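Local structure of 2,3,4,5-tetrahydropyridine-2,6-dicarboxylate N-succinyltransferase (Campylobacter jejuni, 2RIJ) at residues R32-Q37 / I43-F48; S125-F130 / S137-Y142; K144-S149 / L209-P214; L167-W172 / I178-L183. The protein probably catalyses the succinyl-CoA-dependent conversion of cyclic tetrahydrodipicolinate into acyclic N-succinyl-L-2-amino-6-oxopimelate, the first step of the succinylase route to lysine. One frame throughout, in Å; residues are numbered along the deposited sequence.

Contact 1 of 4, residues R32-Q37 / I43-F48; sequences RLDRGQ and ILQASF
Asp34 lies beside Gln45, and both side chains point the same way from the sheet. Gln45 is extended, CG anti to the backbone N (chi1 -172°), which lets NE2 donate to Asp34 OD2 at 2.9 Å. The bond stays close to the amide plane, although carboxylate and amide are turned 45° apart. Asp34 OD1 is held by a salt bridge from Arg32 NH1, met from above the carboxylate plane but in the guanidinium plane. A water donates to Asp34 OD2 and Arg32 O and accepts from Ser47 OG. Gln45 OE1 turns to His211, and Arg32 NE reaches Lys191 O of the second subunit. The segments form an antiparallel beta hairpin with a classic beta bulge, where Leu44 and Gln45 stand opposite the single Asp34. Leu44 N donates to Asp34 O at 2.8 Å; Gln45 N bonds Asp34 O weakly at 3.5 Å. Leu44 points toward segment 32-37, its CG 3.8 Å from Gly36 N. On the face of Leu33 and Arg35, Ile43 packs against both. Its CD1 lies over one face of the Arg35 guanidinium, 3.4 Å from NH1, and touches Leu33 CD1 at 3.7 Å. Arg35 NE donates to Asp122 O and NH1 to Lys40 O.

Contact 2 of 4, residues S125-F130 / S137-Y142; sequences SFVCLF and SVESIY
Val127 CG1 lies over one face of the Glu139-Ser140 peptide, 3.6 Å from Glu139 O. The carboxylate of the same glutamate is the second flat group. A bend at chi2 (92°) carries it to a water, from which OE2 accepts a hydrogen bond at 2.7 Å. That water also bonds Ser125 OG, but Ser125 is modelled in two conformers, so this link to the strand is doubtful. The third flat group, the Tyr142 ring, has Val138 O at its edge, in the ring plane. It leads away from strand 125-129, toward Gln45 and Ala46 of the neighbouring strand 43-48.

The rest of the direct contact is between carbon atoms. Val127 and Glu139 cross at about a right angle. Val127 CG1 stands anti to the backbone N (chi1 -176°), which leaves CG2 to meet Glu139 CB at 3.8 Å. Next to it, Leu129 CD2 touches Ser140 CB at 4.0 Å.

Ser140 turns its hydroxyl to the helix start. Ser140 N donates to Ser137 OG at 3.0 Å, and Ser137 N returns a weak bond to Ser140 OG at 3.4 Å. Glu80, on the adjacent strand, binds both hydroxyls. The segment axes are 8.3 Å apart at 63°. This is a helix packed across an antiparallel sheet, its N-terminus closed by a capping box.

Contact 3 of 4, residues K144-S149 / L209-P214; sequences KLYLLS and LAHIIP
Helix 138-149 packs here against the loop that runs toward the left-handed parallel beta-helix, through Tyr146 and Ser149 on one side and His211 and Ile212 on the other. Tyr146 OH and His211 ND1 share a hydrogen bond of 2.6 Å. The hydroxyl meets the imidazole at its edge, in the ring plane. The two rings are nearly perpendicular, at 87°, with centroids 5.1 Å apart. The hydroxyl has two more partners, Phe48 N and Lys191 NZ of the second subunit, which also binds His211 O, so three bonds grip this buried oxygen. Ile212 runs past the tyrosine in the opposite direction. Its CD1 touches Tyr146 CD2 at 4.0 Å, and its CG1 lies 3.7 Å from Ser149 CB. Ser149 OG stands beside its own backbone N (chi1 -65°) and turns to Ala230 O, leaving CB to meet the isoleucine. The arrangement is a junction where the N-terminal domain, the approach to the beta-helix and a neighbouring subunit meet.

Contact 4 of 4, residues L167-W172 / I178-L183; sequences LSNVAW and IELEYL
Ala171 and Ile178 are joined by two backbone hydrogen bonds. Ile178 N donates to Ala171 O at 2.7 Å, and Ala171 N donates to Ile178 O at 3.0 Å. A water continues the pairing where the strands part. It donates to Asn169 O at 2.7 Å and accepts from Leu180 N at 2.9 Å. The amide of Asn169 reaches across to the third subunit, where ND2 donates to Asp216 O and Thr218 O, while Asn169 O also bonds a glycerol, probably from the crystallisation liquor.

The pair belongs to a short antiparallel hairpin, in which strand 170-173 is the middle of three and strand 176-178 is an edge within this chain. The chain then turns at Glu179, the N-cap residue, into helix 180-192. Glu179 OE2 accepts from Leu38 N and Asn39 N.

The apolar contacts gather on Ala171. Its CB meets Leu180 CD2 at 3.9 Å and Leu183 CD1 at 3.7 Å, so the first helical turn lies against the strand. Leu180 CG sits beside its backbone N (chi1 -67°), and its two methyls divide the work. CD2 covers Ala171, while CD1 lies 3.9 Å from Asn169 ND2. Val170 CB approaches Ile178 O at 3.5 Å. Within the strand, Val170 CG2 lies over one face of the Trp172 ring. Leu180 packs on Asp216, and Leu183 on Ile213, of the third subunit.

How the contacts relate
Contact 1 touches each of the other three. Its centre is about 12 Å from those of contacts 2 and 4, and about 15 Å from that of contact 3. Contacts 1 and 2 share one sheet, with Ala46 O 3.2 Å from Tyr142 CD2. Contacts 2 and 3 use successive parts of helix 138-149. Probable hydrogen bonds tie contact 1 to contact 3, with Gln45 OE1 2.8 Å from His211 NE2, and to contact 4, with Gln37 OE1 2.9 Å from Glu179 N. Contacts 3 and 4 do not touch. Contacts 1 and 3 face the second subunit, and contact 4 the third. All four lie away from the predicted succinyl-CoA sites and from Glu258, the predicted active-site residue.

Contact 1 of 4, residues R32-Q37 / I43-F48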
loop_
_atom_site.group_PDB
_atom_site.type_symbol
_atom_site.label_atom_id
_atom_site.label_comp_id
_atom_site.label_asym_id
_atom_site.label_seq_id
_atom_site.Cartn_x
_atom_site.Cartn_y
_atom_site.Cartn_z
ATOM N N ARG A 32 -6.595 23.010 -57.933
ATOM C CA ARG A 32 -6.958 24.411 -57.959
ATOM C C ARG A 32 -6.255 25.043 -56.778
ATOM O O ARG A 32 -6.364 24.557 -55.632
ATOM C CB ARG A 32 -8.472 24.602 -57.836
ATOM C CG ARG A 32 -8.908 26.035 -57.905
ATOM C CD ARG A 32 -10.419 26.251 -57.575
ATOM N NE ARG A 32 -10.767 25.681 -56.270
ATOM C CZ ARG A 32 -10.424 26.206 -55.095
ATOM N NH1 ARG A 32 -9.722 27.310 -55.001
ATOM N NH2 ARG A 32 -10.776 25.578 -53.975
ATOM N N LEU A 33 -5.525 26.131 -57.019
ATOM C CA LEU A 33 -4.740 26.775 -55.978
ATOM C C LEU A 33 -5.392 28.040 -55.409
ATOM O O LEU A 33 -6.003 28.819 -56.141
ATOM C CB LEU A 33 -3.358 27.158 -56.494
ATOM C CG LEU A 33 -2.520 26.082 -57.195
ATOM C CD1 LEU A 33 -1.172 26.752 -57.616
ATOM C CD2 LEU A 33 -2.328 24.835 -56.386
ATOM N N ASP A 34 -5.224 28.238 -54.102
ATOM C CA ASP A 34 -5.573 29.479 -53.450
ATOM C C ASP A 34 -4.263 30.206 -53.204
ATOM O O ASP A 34 -3.364 29.649 -52.591
ATOM C CB ASP A 34 -6.285 29.226 -52.125
ATOM C CG ASP A 34 -7.663 28.582 -52.304
ATOM O OD1 ASP A 34 -8.501 29.144 -53.062
ATOM O OD2 ASP A 34 -7.919 27.520 -51.685
ATOM N N ARG A 35 -4.151 31.437 -53.697
ATOM C CA ARG A 35 -2.927 32.251 -53.574
ATOM C C ARG A 35 -3.117 33.381 -52.566
ATOM O O ARG A 35 -4.237 33.735 -52.240
ATOM C CB ARG A 35 -2.572 32.843 -54.931
ATOM C CG ARG A 35 -2.246 31.749 -55.964
ATOM C CD ARG A 35 -2.239 32.311 -57.379
ATOM N NE ARG A 35 -1.814 31.287 -58.324
ATOM C CZ ARG A 35 -0.547 30.946 -58.513
ATOM N NH1 ARG A 35 0.420 31.536 -57.805
ATOM N NH2 ARG A 35 -0.253 29.987 -59.378
ATOM N N GLY A 36 -2.016 33.956 -52.106
ATOM C CA GLY A 36 -2.034 35.072 -51.174
ATOM C C GLY A 36 -2.743 36.285 -51.747
ATOM O O GLY A 36 -2.608 36.579 -52.935
ATOM N N GLN A 37 -3.543 36.935 -50.904
ATOM C CA GLN A 37 -4.242 38.175 -51.231
ATOM C C GLN A 37 -3.220 39.319 -51.411
ATOM O O GLN A 37 -3.474 40.260 -52.146
ATOM C CB GLN A 37 -5.207 38.583 -50.100
ATOM C CG GLN A 37 -6.411 37.683 -49.847
ATOM C CD GLN A 37 -6.012 36.395 -49.165
ATOM O OE1 GLN A 37 -4.967 36.349 -48.499
ATOM N NE2 GLN A 37 -6.799 35.333 -49.363
ATOM N N ILE A 43 1.372 30.063 -52.314
ATOM C CA ILE A 43 0.284 29.086 -52.423
ATOM C C ILE A 43 -0.152 28.760 -50.982
ATOM O O ILE A 43 0.627 28.210 -50.187
ATOM C CB ILE A 43 0.715 27.797 -53.165
ATOM C CG1 ILE A 43 1.355 28.123 -54.544
ATOM C CG2 ILE A 43 -0.450 26.816 -53.269
ATOM C CD1 ILE A 43 0.614 29.104 -55.386
ATOM N N LEU A 44 -1.378 29.162 -50.652
ATOM C CA LEU A 44 -1.974 28.935 -49.360
ATOM C C LEU A 44 -2.737 27.624 -49.203
ATOM O O LEU A 44 -2.925 27.186 -48.068
ATOM C CB LEU A 44 -2.911 30.079 -48.994
ATOM C CG LEU A 44 -2.356 31.484 -49.209
ATOM C CD1 LEU A 44 -3.399 32.429 -48.692
ATOM C CD2 LEU A 44 -1.042 31.647 -48.485
ATOM N N GLN A 45 -3.174 27.029 -50.310
ATOM C CA GLN A 45 -3.904 25.777 -50.306
ATOM C C GLN A 45 -3.987 25.232 -51.730
ATOM O O GLN A 45 -4.002 25.995 -52.707
ATOM C CB GLN A 45 -5.337 25.972 -49.770
ATOM C CG GLN A 45 -6.072 24.668 -49.560
ATOM C CD GLN A 45 -7.418 24.813 -48.880
ATOM O OE1 GLN A 45 -7.737 24.057 -47.938
ATOM N NE2 GLN A 45 -8.232 25.762 -49.357
ATOM N N ALA A 46 -4.107 23.918 -51.832
ATOM C CA ALA A 46 -4.336 23.225 -53.080
ATOM C C ALA A 46 -5.498 22.244 -52.893
ATOM O O ALA A 46 -5.604 21.586 -51.836
ATOM C CB ALA A 46 -3.070 22.494 -53.483
ATOM N N SER A 47 -6.416 22.200 -53.851
ATOM C CA SER A 47 -7.568 21.301 -53.795
ATOM C C SER A 47 -7.585 20.411 -55.049
ATOM O O SER A 47 -7.431 20.908 -56.171
ATOM C CB SER A 47 -8.875 22.096 -53.659
ATOM O OG SER A 47 -8.836 22.980 -52.529
ATOM N N PHE A 48 -7.777 19.107 -54.850
ATOM C CA PHE A 48 -7.876 18.147 -55.913
ATOM C C PHE A 48 -9.242 17.501 -55.873
ATOM O O PHE A 48 -9.747 17.212 -54.802
ATOM C CB PHE A 48 -6.835 17.024 -55.722
ATOM C CG PHE A 48 -5.399 17.465 -55.781
ATOM C CD1 PHE A 48 -4.768 17.980 -54.671
ATOM C CD2 PHE A 48 -4.651 17.242 -56.921
ATOM C CE1 PHE A 48 -3.448 18.330 -54.661
ATOM C CE2 PHE A 48 -3.314 17.600 -56.953
ATOM C CZ PHE A 48 -2.700 18.133 -55.791
HETATM O O HOH W 1 -7.330 25.076 -52.932
#

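Contact 2 of 4, residues S125-F130 / S137-Y142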
loop_
_atom_site.group_PDB
_atom_site.type_symbol
_atom_site.label_atom_id
_atom_site.label_comp_id
_atom_site.label_asym_id
_atom_site.label_seq_id
_atom_site.Cartn_x
_atom_site.Cartn_y
_atom_site.Cartn_z
ATOM N N SER A 125 -2.855 23.768 -61.451
ATOM C CA SER A 125 -1.479 23.270 -61.541
ATOM C C SER A 125 -1.461 21.751 -61.556
ATOM O O SER A 125 -2.164 21.090 -60.783
ATOM C CB SER A 125 -0.618 23.753 -60.369
ATOM O OG SER A 125 -0.291 25.131 -60.460
ATOM N N PHE A 126 -0.657 21.205 -62.456
ATOM C CA PHE A 126 -0.357 19.791 -62.460
ATOM C C PHE A 126 0.698 19.494 -61.404
ATOM O O PHE A 126 1.692 20.223 -61.245
ATOM C CB PHE A 126 0.158 19.382 -63.816
ATOM C CG PHE A 126 0.450 17.925 -63.941
ATOM C CD1 PHE A 126 -0.579 17.009 -64.075
ATOM C CD2 PHE A 126 1.761 17.468 -63.923
ATOM C CE1 PHE A 126 -0.293 15.666 -64.226
ATOM C CE2 PHE A 126 2.047 16.128 -64.051
ATOM C CZ PHE A 126 1.032 15.230 -64.231
ATOM N N VAL A 127 0.453 18.442 -60.641
ATOM C CA VAL A 127 1.293 18.083 -59.500
ATOM C C VAL A 127 1.544 16.600 -59.622
ATOM O O VAL A 127 0.614 15.838 -59.732
ATOM C CB VAL A 127 0.588 18.406 -58.155
ATOM C CG1 VAL A 127 1.494 18.126 -56.974
ATOM C CG2 VAL A 127 0.097 19.866 -58.148
ATOM N N CYS A 128 2.808 16.200 -59.646
ATOM C CA CYS A 128 3.126 14.787 -59.635
ATOM C C CYS A 128 4.347 14.444 -58.796
ATOM O O CYS A 128 5.255 15.264 -58.614
ATOM C CB CYS A 128 3.216 14.217 -61.055
ATOM S SG CYS A 128 4.746 14.460 -61.908
ATOM N N LEU A 129 4.331 13.218 -58.274
ATOM C CA LEU A 129 5.436 12.652 -57.534
ATOM C C LEU A 129 6.085 11.563 -58.380
ATOM O O LEU A 129 5.401 10.645 -58.848
ATOM C CB LEU A 129 4.974 12.064 -56.198
ATOM C CG LEU A 129 4.184 12.965 -55.267
ATOM C CD1 LEU A 129 3.815 12.202 -53.968
ATOM C CD2 LEU A 129 4.978 14.203 -54.970
ATOM N N PHE A 130 7.403 11.663 -58.546
ATOM C CA PHE A 130 8.214 10.564 -59.180
ATOM C C PHE A 130 8.785 9.560 -58.182
ATOM O O PHE A 130 9.048 8.416 -58.529
ATOM C CB PHE A 130 9.357 11.143 -59.984
ATOM C CG PHE A 130 8.907 11.940 -61.162
ATOM C CD1 PHE A 130 8.154 11.351 -62.154
ATOM C CD2 PHE A 130 9.247 13.274 -61.286
ATOM C CE1 PHE A 130 7.710 12.095 -63.241
ATOM C CE2 PHE A 130 8.822 14.016 -62.373
ATOM C CZ PHE A 130 8.043 13.433 -63.341
ATOM N N SER A 137 7.335 21.426 -52.158
ATOM C CA SER A 137 6.373 22.469 -52.499
ATOM C C SER A 137 5.125 22.317 -51.674
ATOM O O SER A 137 4.825 21.226 -51.205
ATOM C CB SER A 137 6.024 22.441 -53.989
ATOM O OG SER A 137 5.417 21.234 -54.422
ATOM N N VAL A 138 4.386 23.414 -51.535
ATOM C CA VAL A 138 3.044 23.383 -50.976
ATOM C C VAL A 138 2.176 22.394 -51.760
ATOM O O VAL A 138 1.453 21.586 -51.182
ATOM C CB VAL A 138 2.393 24.764 -50.955
ATOM C CG1 VAL A 138 0.960 24.655 -50.419
ATOM C CG2 VAL A 138 3.239 25.749 -50.091
ATOM N N GLU A 139 2.265 22.450 -53.074
ATOM C CA GLU A 139 1.475 21.584 -53.932
ATOM C C GLU A 139 1.727 20.089 -53.650
ATOM O O GLU A 139 0.786 19.287 -53.618
ATOM C CB GLU A 139 1.768 21.906 -55.418
ATOM C CG GLU A 139 1.325 23.311 -55.887
ATOM C CD GLU A 139 2.400 24.411 -55.784
ATOM O OE1 GLU A 139 3.293 24.383 -54.885
ATOM O OE2 GLU A 139 2.316 25.354 -56.602
ATOM N N SER A 140 2.999 19.693 -53.530
ATOM C CA SER A 140 3.313 18.298 -53.274
ATOM C C SER A 140 2.947 17.887 -51.841
ATOM O O SER A 140 2.527 16.767 -51.630
ATOM C CB SER A 140 4.755 17.940 -53.604
ATOM O OG SER A 140 5.642 18.554 -52.722
ATOM N N ILE A 141 3.057 18.795 -50.872
ATOM C CA ILE A 141 2.563 18.510 -49.521
ATOM C C ILE A 141 1.072 18.165 -49.594
ATOM O O ILE A 141 0.612 17.185 -48.997
ATOM C CB ILE A 141 2.719 19.714 -48.525
ATOM C CG1 ILE A 141 4.184 20.032 -48.292
ATOM C CG2 ILE A 141 2.032 19.371 -47.176
ATOM C CD1 ILE A 141 4.442 21.397 -47.665
ATOM N N TYR A 142 0.317 18.965 -50.326
ATOM C CA TYR A 142 -1.136 18.727 -50.436
ATOM C C TYR A 142 -1.458 17.408 -51.158
ATOM O O TYR A 142 -2.356 16.652 -50.718
ATOM C CB TYR A 142 -1.835 19.922 -51.068
ATOM C CG TYR A 142 -2.311 20.940 -50.063
ATOM C CD1 TYR A 142 -1.469 21.914 -49.593
ATOM C CD2 TYR A 142 -3.591 20.853 -49.513
ATOM C CE1 TYR A 142 -1.894 22.822 -48.649
ATOM C CE2 TYR A 142 -4.023 21.764 -48.572
ATOM C CZ TYR A 142 -3.174 22.749 -48.161
ATOM O OH TYR A 142 -3.574 23.670 -47.218
HETATM O O HOH W 2 1.934 25.673 -59.223
#

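Contact 3 of 4, residues K144-S149 / L209-P214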
loop_
_atom_site.group_PDB
_atom_site.type_symbol
_atom_site.label_atom_id
_atom_site.label_comp_id
_atom_site.label_asym_id
_atom_site.label_seq_id
_atom_site.Cartn_x
_atom_site.Cartn_y
_atom_site.Cartn_z
ATOM N N LYS A 144 0.447 14.683 -51.078
ATOM C CA LYS A 144 0.759 13.715 -50.037
ATOM C C LYS A 144 -0.379 13.610 -48.988
ATOM O O LYS A 144 -0.823 12.525 -48.659
ATOM C CB LYS A 144 2.093 14.074 -49.384
ATOM C CG LYS A 144 3.322 13.816 -50.321
ATOM C CD LYS A 144 4.609 14.462 -49.833
ATOM C CE LYS A 144 5.824 14.038 -50.662
ATOM N NZ LYS A 144 6.242 12.657 -50.396
ATOM N N LEU A 145 -0.894 14.740 -48.525
ATOM C CA LEU A 145 -1.985 14.706 -47.539
ATOM C C LEU A 145 -3.208 14.019 -48.116
ATOM O O LEU A 145 -3.848 13.247 -47.425
ATOM C CB LEU A 145 -2.301 16.102 -47.039
ATOM C CG LEU A 145 -1.208 16.774 -46.172
ATOM C CD1 LEU A 145 -1.579 18.229 -45.837
ATOM C CD2 LEU A 145 -0.839 15.960 -44.885
ATOM N N TYR A 146 -3.539 14.331 -49.369
ATOM C CA TYR A 146 -4.595 13.660 -50.088
ATOM C C TYR A 146 -4.367 12.193 -50.245
ATOM O O TYR A 146 -5.294 11.407 -50.115
ATOM C CB TYR A 146 -4.841 14.309 -51.464
ATOM C CG TYR A 146 -5.886 15.420 -51.552
ATOM C CD1 TYR A 146 -5.571 16.754 -51.319
ATOM C CD2 TYR A 146 -7.219 15.125 -51.859
ATOM C CE1 TYR A 146 -6.527 17.786 -51.442
ATOM C CE2 TYR A 146 -8.164 16.128 -51.985
ATOM C CZ TYR A 146 -7.824 17.466 -51.788
ATOM O OH TYR A 146 -8.810 18.412 -51.963
ATOM N N LEU A 147 -3.134 11.777 -50.524
ATOM C CA LEU A 147 -2.844 10.334 -50.654
ATOM C C LEU A 147 -3.199 9.574 -49.365
ATOM O O LEU A 147 -3.815 8.505 -49.412
ATOM C CB LEU A 147 -1.384 10.088 -51.040
ATOM C CG LEU A 147 -1.009 10.383 -52.477
ATOM C CD1 LEU A 147 0.562 10.359 -52.653
ATOM C CD2 LEU A 147 -1.712 9.390 -53.432
ATOM N N LEU A 148 -2.904 10.203 -48.223
ATOM C CA LEU A 148 -3.253 9.671 -46.885
ATOM C C LEU A 148 -4.760 9.714 -46.642
ATOM O O LEU A 148 -5.349 8.687 -46.359
ATOM C CB LEU A 148 -2.481 10.399 -45.787
ATOM C CG LEU A 148 -0.970 10.114 -45.704
ATOM C CD1 LEU A 148 -0.255 11.256 -44.977
ATOM C CD2 LEU A 148 -0.735 8.733 -45.076
ATOM N N SER A 149 -5.386 10.881 -46.775
ATOM C CA SER A 149 -6.813 11.023 -46.412
ATOM C C SER A 149 -7.813 10.287 -47.328
ATOM O O SER A 149 -8.874 9.887 -46.860
ATOM C CB SER A 149 -7.173 12.482 -46.222
ATOM O OG SER A 149 -6.455 12.991 -45.112
ATOM N N LEU A 209 -12.569 17.751 -43.787
ATOM C CA LEU A 209 -13.830 17.899 -44.484
ATOM C C LEU A 209 -13.823 19.041 -45.514
ATOM O O LEU A 209 -14.733 19.155 -46.305
ATOM C CB LEU A 209 -15.008 17.991 -43.477
ATOM C CG LEU A 209 -15.382 16.673 -42.790
ATOM C CD1 LEU A 209 -16.424 17.004 -41.671
ATOM C CD2 LEU A 209 -15.922 15.609 -43.783
ATOM N N ALA A 210 -12.763 19.858 -45.534
ATOM C CA ALA A 210 -12.640 20.848 -46.590
ATOM C C ALA A 210 -12.233 20.125 -47.896
ATOM O O ALA A 210 -12.299 20.727 -48.990
ATOM C CB ALA A 210 -11.618 21.980 -46.218
ATOM N N HIS A 211 -11.829 18.862 -47.791
ATOM C CA HIS A 211 -11.212 18.138 -48.935
ATOM C C HIS A 211 -11.755 16.741 -49.257
ATOM O O HIS A 211 -11.674 16.323 -50.410
ATOM C CB HIS A 211 -9.693 18.032 -48.720
ATOM C CG HIS A 211 -9.005 19.347 -48.712
ATOM N ND1 HIS A 211 -8.574 19.976 -49.861
ATOM C CD2 HIS A 211 -8.722 20.188 -47.689
ATOM C CE1 HIS A 211 -8.065 21.153 -49.541
ATOM N NE2 HIS A 211 -8.165 21.320 -48.235
ATOM N N ILE A 212 -12.237 16.007 -48.252
ATOM C CA ILE A 212 -12.540 14.589 -48.382
ATOM C C ILE A 212 -13.995 14.362 -48.046
ATOM O O ILE A 212 -14.520 14.961 -47.115
ATOM C CB ILE A 212 -11.647 13.771 -47.395
ATOM C CG1 ILE A 212 -10.160 14.173 -47.597
ATOM C CG2 ILE A 212 -11.905 12.204 -47.489
ATOM C CD1 ILE A 212 -9.494 13.699 -48.874
ATOM N N ILE A 213 -14.629 13.480 -48.806
ATOM C CA ILE A 213 -16.001 13.093 -48.607
ATOM C C ILE A 213 -15.980 11.733 -47.942
ATOM O O ILE A 213 -15.537 10.754 -48.562
ATOM C CB ILE A 213 -16.769 13.023 -49.941
ATOM C CG1 ILE A 213 -16.730 14.376 -50.662
ATOM C CG2 ILE A 213 -18.264 12.553 -49.718
ATOM C CD1 ILE A 213 -17.168 14.356 -52.163
ATOM N N PRO A 214 -16.457 11.647 -46.693
ATOM C CA PRO A 214 -16.470 10.337 -46.023
ATOM C C PRO A 214 -17.342 9.312 -46.757
ATOM O O PRO A 214 -18.210 9.692 -47.539
ATOM C CB PRO A 214 -17.139 10.656 -44.683
ATOM C CG PRO A 214 -16.832 12.058 -44.420
ATOM C CD PRO A 214 -16.957 12.703 -45.775
#

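Contact 4 of 4, residues L167-W172 / I178-L183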
loop_
_atom_site.group_PDB
_atom_site.type_symbol
_atom_site.label_atom_id
_atom_site.label_comp_id
_atom_site.label_asym_id
_atom_site.label_seq_id
_atom_site.Cartn_x
_atom_site.Cartn_y
_atom_site.Cartn_z
ATOM N N LEU A 167 4.609 25.246 -45.377
ATOM C CA LEU A 167 3.241 25.765 -45.294
ATOM C C LEU A 167 3.223 27.127 -44.580
ATOM O O LEU A 167 3.982 27.341 -43.645
ATOM C CB LEU A 167 2.355 24.743 -44.574
ATOM C CG LEU A 167 2.178 23.371 -45.260
ATOM C CD1 LEU A 167 1.438 22.452 -44.356
ATOM C CD2 LEU A 167 1.450 23.476 -46.638
ATOM N N SER A 168 2.381 28.050 -45.042
ATOM C CA SER A 168 2.166 29.336 -44.395
ATOM C C SER A 168 1.063 29.241 -43.351
ATOM O O SER A 168 0.020 28.628 -43.590
ATOM C CB SER A 168 1.752 30.388 -45.426
ATOM O OG SER A 168 2.743 30.544 -46.393
ATOM N N ASN A 169 1.321 29.820 -42.185
ATOM C CA ASN A 169 0.299 30.019 -41.157
ATOM C C ASN A 169 -0.638 31.113 -41.647
ATOM O O ASN A 169 -0.221 32.244 -41.888
ATOM C CB ASN A 169 0.931 30.407 -39.807
ATOM C CG ASN A 169 -0.072 30.456 -38.678
ATOM O OD1 ASN A 169 -1.029 29.665 -38.648
ATOM N ND2 ASN A 169 0.112 31.403 -37.745
ATOM N N VAL A 170 -1.906 30.763 -41.788
ATOM C CA VAL A 170 -2.910 31.678 -42.352
ATOM C C VAL A 170 -4.174 31.604 -41.506
ATOM O O VAL A 170 -4.372 30.653 -40.744
ATOM C CB VAL A 170 -3.223 31.376 -43.846
ATOM C CG1 VAL A 170 -1.942 31.549 -44.736
ATOM C CG2 VAL A 170 -3.818 29.968 -44.024
ATOM N N ALA A 171 -5.003 32.617 -41.673
ATOM C CA ALA A 171 -6.383 32.631 -41.164
ATOM C C ALA A 171 -7.251 31.871 -42.145
ATOM O O ALA A 171 -6.952 31.834 -43.342
ATOM C CB ALA A 171 -6.870 34.062 -41.005
ATOM N N TRP A 172 -8.327 31.270 -41.629
ATOM C CA TRP A 172 -9.225 30.454 -42.424
ATOM C C TRP A 172 -10.620 30.908 -42.110
ATOM O O TRP A 172 -11.004 31.041 -40.934
ATOM C CB TRP A 172 -9.068 28.972 -42.123
ATOM C CG TRP A 172 -7.733 28.427 -42.373
ATOM C CD1 TRP A 172 -6.689 28.428 -41.507
ATOM C CD2 TRP A 172 -7.288 27.740 -43.547
ATOM N NE1 TRP A 172 -5.613 27.804 -42.067
ATOM C CE2 TRP A 172 -5.941 27.366 -43.320
ATOM C CE3 TRP A 172 -7.874 27.434 -44.775
ATOM C CZ2 TRP A 172 -5.177 26.687 -44.272
ATOM C CZ3 TRP A 172 -7.118 26.722 -45.721
ATOM C CH2 TRP A 172 -5.776 26.379 -45.467
ATOM N N ILE A 178 -6.684 33.173 -45.713
ATOM C CA ILE A 178 -6.404 34.599 -45.810
ATOM C C ILE A 178 -5.088 34.872 -45.099
ATOM O O ILE A 178 -4.907 34.489 -43.951
ATOM C CB ILE A 178 -7.508 35.422 -45.128
ATOM C CG1 ILE A 178 -8.881 35.012 -45.672
ATOM C CG2 ILE A 178 -7.203 36.968 -45.242
ATOM C CD1 ILE A 178 -10.056 35.673 -44.971
ATOM N N GLU A 179 -4.168 35.531 -45.783
ATOM C CA GLU A 179 -2.903 35.946 -45.177
ATOM C C GLU A 179 -3.158 36.845 -43.991
ATOM O O GLU A 179 -3.972 37.749 -44.070
ATOM C CB GLU A 179 -2.036 36.703 -46.185
ATOM C CG GLU A 179 -1.660 35.923 -47.411
ATOM C CD GLU A 179 -0.580 36.638 -48.225
ATOM O OE1 GLU A 179 0.605 36.563 -47.828
ATOM O OE2 GLU A 179 -0.929 37.281 -49.246
ATOM N N LEU A 180 -2.484 36.576 -42.875
ATOM C CA LEU A 180 -2.632 37.377 -41.670
ATOM C C LEU A 180 -2.264 38.849 -41.968
ATOM O O LEU A 180 -2.906 39.764 -41.467
ATOM C CB LEU A 180 -1.786 36.798 -40.503
ATOM C CG LEU A 180 -2.285 35.409 -40.004
ATOM C CD1 LEU A 180 -1.264 34.745 -39.092
ATOM C CD2 LEU A 180 -3.636 35.528 -39.324
ATOM N N GLU A 181 -1.254 39.078 -42.800
ATOM C CA GLU A 181 -0.812 40.436 -43.084
ATOM C C GLU A 181 -1.881 41.202 -43.860
ATOM O O GLU A 181 -2.007 42.420 -43.741
ATOM C CB GLU A 181 0.529 40.424 -43.817
ATOM C CG GLU A 181 1.220 41.790 -43.904
ATOM C CD GLU A 181 1.271 42.569 -42.555
ATOM O OE1 GLU A 181 1.705 42.035 -41.499
ATOM O OE2 GLU A 181 0.875 43.753 -42.569
ATOM N N TYR A 182 -2.684 40.479 -44.625
ATOM C CA TYR A 182 -3.813 41.088 -45.312
ATOM C C TYR A 182 -4.883 41.595 -44.300
ATOM O O TYR A 182 -5.461 42.677 -44.462
ATOM C CB TYR A 182 -4.424 40.103 -46.325
ATOM C CG TYR A 182 -5.660 40.658 -46.961
ATOM C CD1 TYR A 182 -5.576 41.481 -48.078
ATOM C CD2 TYR A 182 -6.907 40.427 -46.396
ATOM C CE1 TYR A 182 -6.700 42.000 -48.661
ATOM C CE2 TYR A 182 -8.033 40.957 -46.953
ATOM C CZ TYR A 182 -7.922 41.730 -48.097
ATOM O OH TYR A 182 -9.049 42.260 -48.637
ATOM N N LEU A 183 -5.147 40.801 -43.270
ATOM C CA LEU A 183 -6.071 41.188 -42.237
ATOM C C LEU A 183 -5.541 42.387 -41.470
ATOM O O LEU A 183 -6.291 43.301 -41.125
ATOM C CB LEU A 183 -6.353 40.003 -41.290
ATOM C CG LEU A 183 -7.158 38.826 -41.804
ATOM C CD1 LEU A 183 -7.181 37.721 -40.724
ATOM C CD2 LEU A 183 -8.603 39.187 -42.211
HETATM O O HOH W 3 -0.421 34.582 -43.221
#